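Local atomic coordinates of putative transcription regulator (Lactobacillus plantarum, PDB entry 3K69), a protein that probably binds DNA through a helix-turn-helix domain and regulates transcription as a dimer, as Rrf2-type regulators do. Residues A14-D22 with M140-N148. Sequence-based numbering, arbitrary orientation.
Sequences AVHSILYLD and MADLQADLN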
loop_
_atom_site.group_PDB
_atom_site.type_symbol
_atom_site.label_atom_id
_atom_site.label_comp_id
_atom_site.label_asym_id
_atom_site.label_seq_id
_atom_site.Cartn_x
_atom_site.Cartn_y
_atom_site.Cartn_z
ATOM N N ALA A 14 -17.311 -2.159 1.375
ATOM C CA ALA A 14 -17.754 -2.539 2.712
ATOM C C ALA A 14 -18.112 -1.332 3.576
ATOM O O ALA A 14 -19.156 -1.318 4.171
ATOM C CB ALA A 14 -16.751 -3.387 3.395
ATOM N N VAL A 15 -17.254 -0.331 3.615
ATOM C CA VAL A 15 -17.541 0.885 4.314
ATOM C C VAL A 15 -18.837 1.521 3.858
ATOM O O VAL A 15 -19.715 1.817 4.674
ATOM C CB VAL A 15 -16.371 1.909 4.185
ATOM C CG1 VAL A 15 -16.761 3.227 4.749
ATOM C CG2 VAL A 15 -15.064 1.398 4.880
ATOM N N HIS A 16 -18.950 1.732 2.558
ATOM C CA HIS A 16 -20.127 2.364 1.973
ATOM C C HIS A 16 -21.417 1.531 2.258
ATOM O O HIS A 16 -22.473 2.086 2.627
ATOM C CB HIS A 16 -19.883 2.567 0.480
ATOM C CG HIS A 16 -20.805 3.532 -0.162
ATOM N ND1 HIS A 16 -20.445 4.283 -1.264
ATOM C CD2 HIS A 16 -22.085 3.878 0.136
ATOM C CE1 HIS A 16 -21.471 5.041 -1.620
ATOM N NE2 HIS A 16 -22.472 4.822 -0.778
ATOM N N SER A 17 -21.317 0.198 2.152
ATOM C CA SER A 17 -22.466 -0.661 2.397
ATOM C C SER A 17 -22.919 -0.610 3.863
ATOM O O SER A 17 -24.123 -0.485 4.156
ATOM C CB SER A 17 -22.168 -2.110 1.955
ATOM O OG SER A 17 -21.984 -2.192 0.546
ATOM N N ILE A 18 -21.965 -0.706 4.790
ATOM C CA ILE A 18 -22.278 -0.541 6.217
ATOM C C ILE A 18 -22.927 0.814 6.503
ATOM O O ILE A 18 -23.905 0.887 7.238
ATOM C CB ILE A 18 -21.049 -0.763 7.119
ATOM C CG1 ILE A 18 -20.545 -2.209 6.930
ATOM C CG2 ILE A 18 -21.432 -0.497 8.590
ATOM C CD1 ILE A 18 -19.116 -2.487 7.448
ATOM N N LEU A 19 -22.389 1.887 5.941
ATOM C CA LEU A 19 -22.998 3.198 6.161
ATOM C C LEU A 19 -24.427 3.258 5.596
ATOM O O LEU A 19 -25.329 3.810 6.218
ATOM C CB LEU A 19 -22.139 4.316 5.595
ATOM C CG LEU A 19 -20.785 4.556 6.259
ATOM C CD1 LEU A 19 -19.942 5.355 5.283
ATOM C CD2 LEU A 19 -20.932 5.232 7.580
ATOM N N TYR A 20 -24.641 2.645 4.446
ATOM C CA TYR A 20 -25.947 2.662 3.821
ATOM C C TYR A 20 -26.948 1.903 4.687
ATOM O O TYR A 20 -28.054 2.414 4.985
ATOM C CB TYR A 20 -25.909 2.073 2.420
ATOM C CG TYR A 20 -27.220 2.236 1.687
ATOM C CD1 TYR A 20 -27.466 3.388 0.927
ATOM C CD2 TYR A 20 -28.233 1.271 1.778
ATOM C CE1 TYR A 20 -28.678 3.572 0.242
ATOM C CE2 TYR A 20 -29.471 1.453 1.094
ATOM C CZ TYR A 20 -29.669 2.597 0.317
ATOM O OH TYR A 20 -30.864 2.815 -0.350
ATOM N N LEU A 21 -26.542 0.711 5.126
ATOM C CA LEU A 21 -27.390 -0.100 5.999
ATOM C C LEU A 21 -27.685 0.583 7.366
ATOM O O LEU A 21 -28.782 0.453 7.893
ATOM C CB LEU A 21 -26.810 -1.503 6.160
ATOM C CG LEU A 21 -26.768 -2.333 4.856
ATOM C CD1 LEU A 21 -25.993 -3.604 5.002
ATOM C CD2 LEU A 21 -28.155 -2.603 4.252
ATOM N N ASP A 22 -26.718 1.320 7.899
ATOM C CA ASP A 22 -26.891 2.100 9.129
ATOM C C ASP A 22 -27.981 3.171 8.926
ATOM O O ASP A 22 -28.626 3.532 9.883
ATOM C CB ASP A 22 -25.559 2.777 9.519
ATOM C CG ASP A 22 -25.672 3.671 10.743
ATOM O OD1 ASP A 22 -25.791 3.118 11.858
ATOM O OD2 ASP A 22 -25.623 4.911 10.590
HETATM N N MSE A 140 -15.704 2.317 12.829
HETATM C CA MSE A 140 -16.669 2.834 11.879
HETATM C C MSE A 140 -17.402 4.067 12.409
HETATM O O MSE A 140 -17.864 4.862 11.596
HETATM C CB MSE A 140 -17.698 1.743 11.492
HETATM C CG MSE A 140 -17.217 0.739 10.442
HETATM SE SE MSE A 140 -16.808 1.549 8.689
HETATM C CE MSE A 140 -18.655 2.229 8.232
ATOM N N ALA A 141 -17.528 4.221 13.744
ATOM C CA ALA A 141 -18.125 5.417 14.316
ATOM C C ALA A 141 -17.218 6.630 14.073
ATOM O O ALA A 141 -17.695 7.706 13.839
ATOM C CB ALA A 141 -18.400 5.231 15.851
ATOM N N ASP A 142 -15.899 6.447 14.164
ATOM C CA ASP A 142 -14.937 7.506 13.786
ATOM C C ASP A 142 -15.100 7.851 12.313
ATOM O O ASP A 142 -15.020 9.006 11.933
ATOM C CB ASP A 142 -13.499 7.056 14.045
ATOM C CG ASP A 142 -13.225 6.772 15.519
ATOM O OD1 ASP A 142 -13.464 7.671 16.329
ATOM O OD2 ASP A 142 -12.776 5.659 15.876
ATOM N N LEU A 143 -15.320 6.843 11.463
ATOM C CA LEU A 143 -15.421 7.103 10.038
ATOM C C LEU A 143 -16.695 7.870 9.746
ATOM O O LEU A 143 -16.684 8.825 8.995
ATOM C CB LEU A 143 -15.312 5.826 9.193
ATOM C CG LEU A 143 -15.152 5.995 7.661
ATOM C CD1 LEU A 143 -14.354 4.833 7.075
ATOM C CD2 LEU A 143 -16.497 6.151 6.942
ATOM N N GLN A 144 -17.781 7.464 10.360
ATOM C CA GLN A 144 -19.030 8.213 10.264
ATOM C C GLN A 144 -18.935 9.634 10.793
ATOM O O GLN A 144 -19.512 10.559 10.192
ATOM C CB GLN A 144 -20.137 7.475 10.973
ATOM C CG GLN A 144 -21.481 8.182 10.829
ATOM C CD GLN A 144 -22.596 7.277 11.257
ATOM O OE1 GLN A 144 -22.695 6.973 12.424
ATOM N NE2 GLN A 144 -23.406 6.814 10.318
ATOM N N ALA A 145 -18.215 9.822 11.905
ATOM C CA ALA A 145 -17.865 11.172 12.399
ATOM C C ALA A 145 -17.188 12.079 11.359
ATOM O O ALA A 145 -17.546 13.247 11.228
ATOM C CB ALA A 145 -17.005 11.081 13.685
ATOM N N ASP A 146 -16.199 11.545 10.647
ATOM C CA ASP A 146 -15.498 12.260 9.587
ATOM C C ASP A 146 -16.396 12.596 8.364
ATOM O O ASP A 146 -16.313 13.670 7.788
ATOM C CB ASP A 146 -14.288 11.461 9.074
ATOM C CG ASP A 146 -13.399 12.308 8.193
ATOM O OD1 ASP A 146 -12.575 13.081 8.745
ATOM O OD2 ASP A 146 -13.580 12.260 6.965
ATOM N N LEU A 147 -17.218 11.636 7.972
ATOM C CA LEU A 147 -18.212 11.808 6.908
ATOM C C LEU A 147 -19.149 12.962 7.208
ATOM O O LEU A 147 -19.561 13.664 6.291
ATOM C CB LEU A 147 -19.046 10.551 6.828
ATOM C CG LEU A 147 -19.747 10.161 5.546
ATOM C CD1 LEU A 147 -18.766 9.527 4.527
ATOM C CD2 LEU A 147 -20.875 9.198 5.958
ATOM N N ASN A 148 -19.516 13.124 8.478
ATOM C CA ASN A 148 -20.408 14.223 8.908
ATOM C C ASN A 148 -19.668 15.535 9.219
ATOM O O ASN A 148 -20.199 16.610 8.973
ATOM C CB ASN A 148 -21.215 13.818 10.155
ATOM C CG ASN A 148 -22.216 12.711 9.888
ATOM O OD1 ASN A 148 -22.779 12.595 8.794
ATOM N ND2 ASN A 148 -22.454 11.887 10.910
#
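Leu-19 projects from helix 9-22 as a knob into a hole made by Met-140, Leu-143, Gln-144 and Leu-147. The segments 14-22 and 140-148 cross at -81°, so the contact is compact. Its tight part is apolar and buried. Met-140, a selenomethionine, bends at chi2 and chi3, both -63°, which brings its CE methyl back to 3.7 Å from Leu-19 CG. The same methyl rests 3.9 Å from Ile-18 CG2. Val-15 meets Leu-143 tip to tip, CG1 lying 3.7 Å from CD2. Leu-19 CD1 reaches Leu-147 CD2 at 4.0 Å. Ile-116 and Thr-119 of the second subunit extend this packing, so the core adjoins the dimer interface.

The looser, partly exposed side is polar. Gln-144 extends past Leu-19, with CG anti to the backbone N (chi1 -177°), and its NE2 donates to Asp-22 OD2 at 2.9 Å. The bond is nearly straight but arrives from above the carboxylate plane. Asp-22 OD1 forms a salt bridge with Arg-25. A leucine in place of Gln-144 would probably leave OD2 without this amide donor and the carboxylate less firmly oriented. The chemistry implies that apolar packing joins the N-terminal helix to helix 140-148, with one hydrogen bond, probably charge-assisted, at its margin.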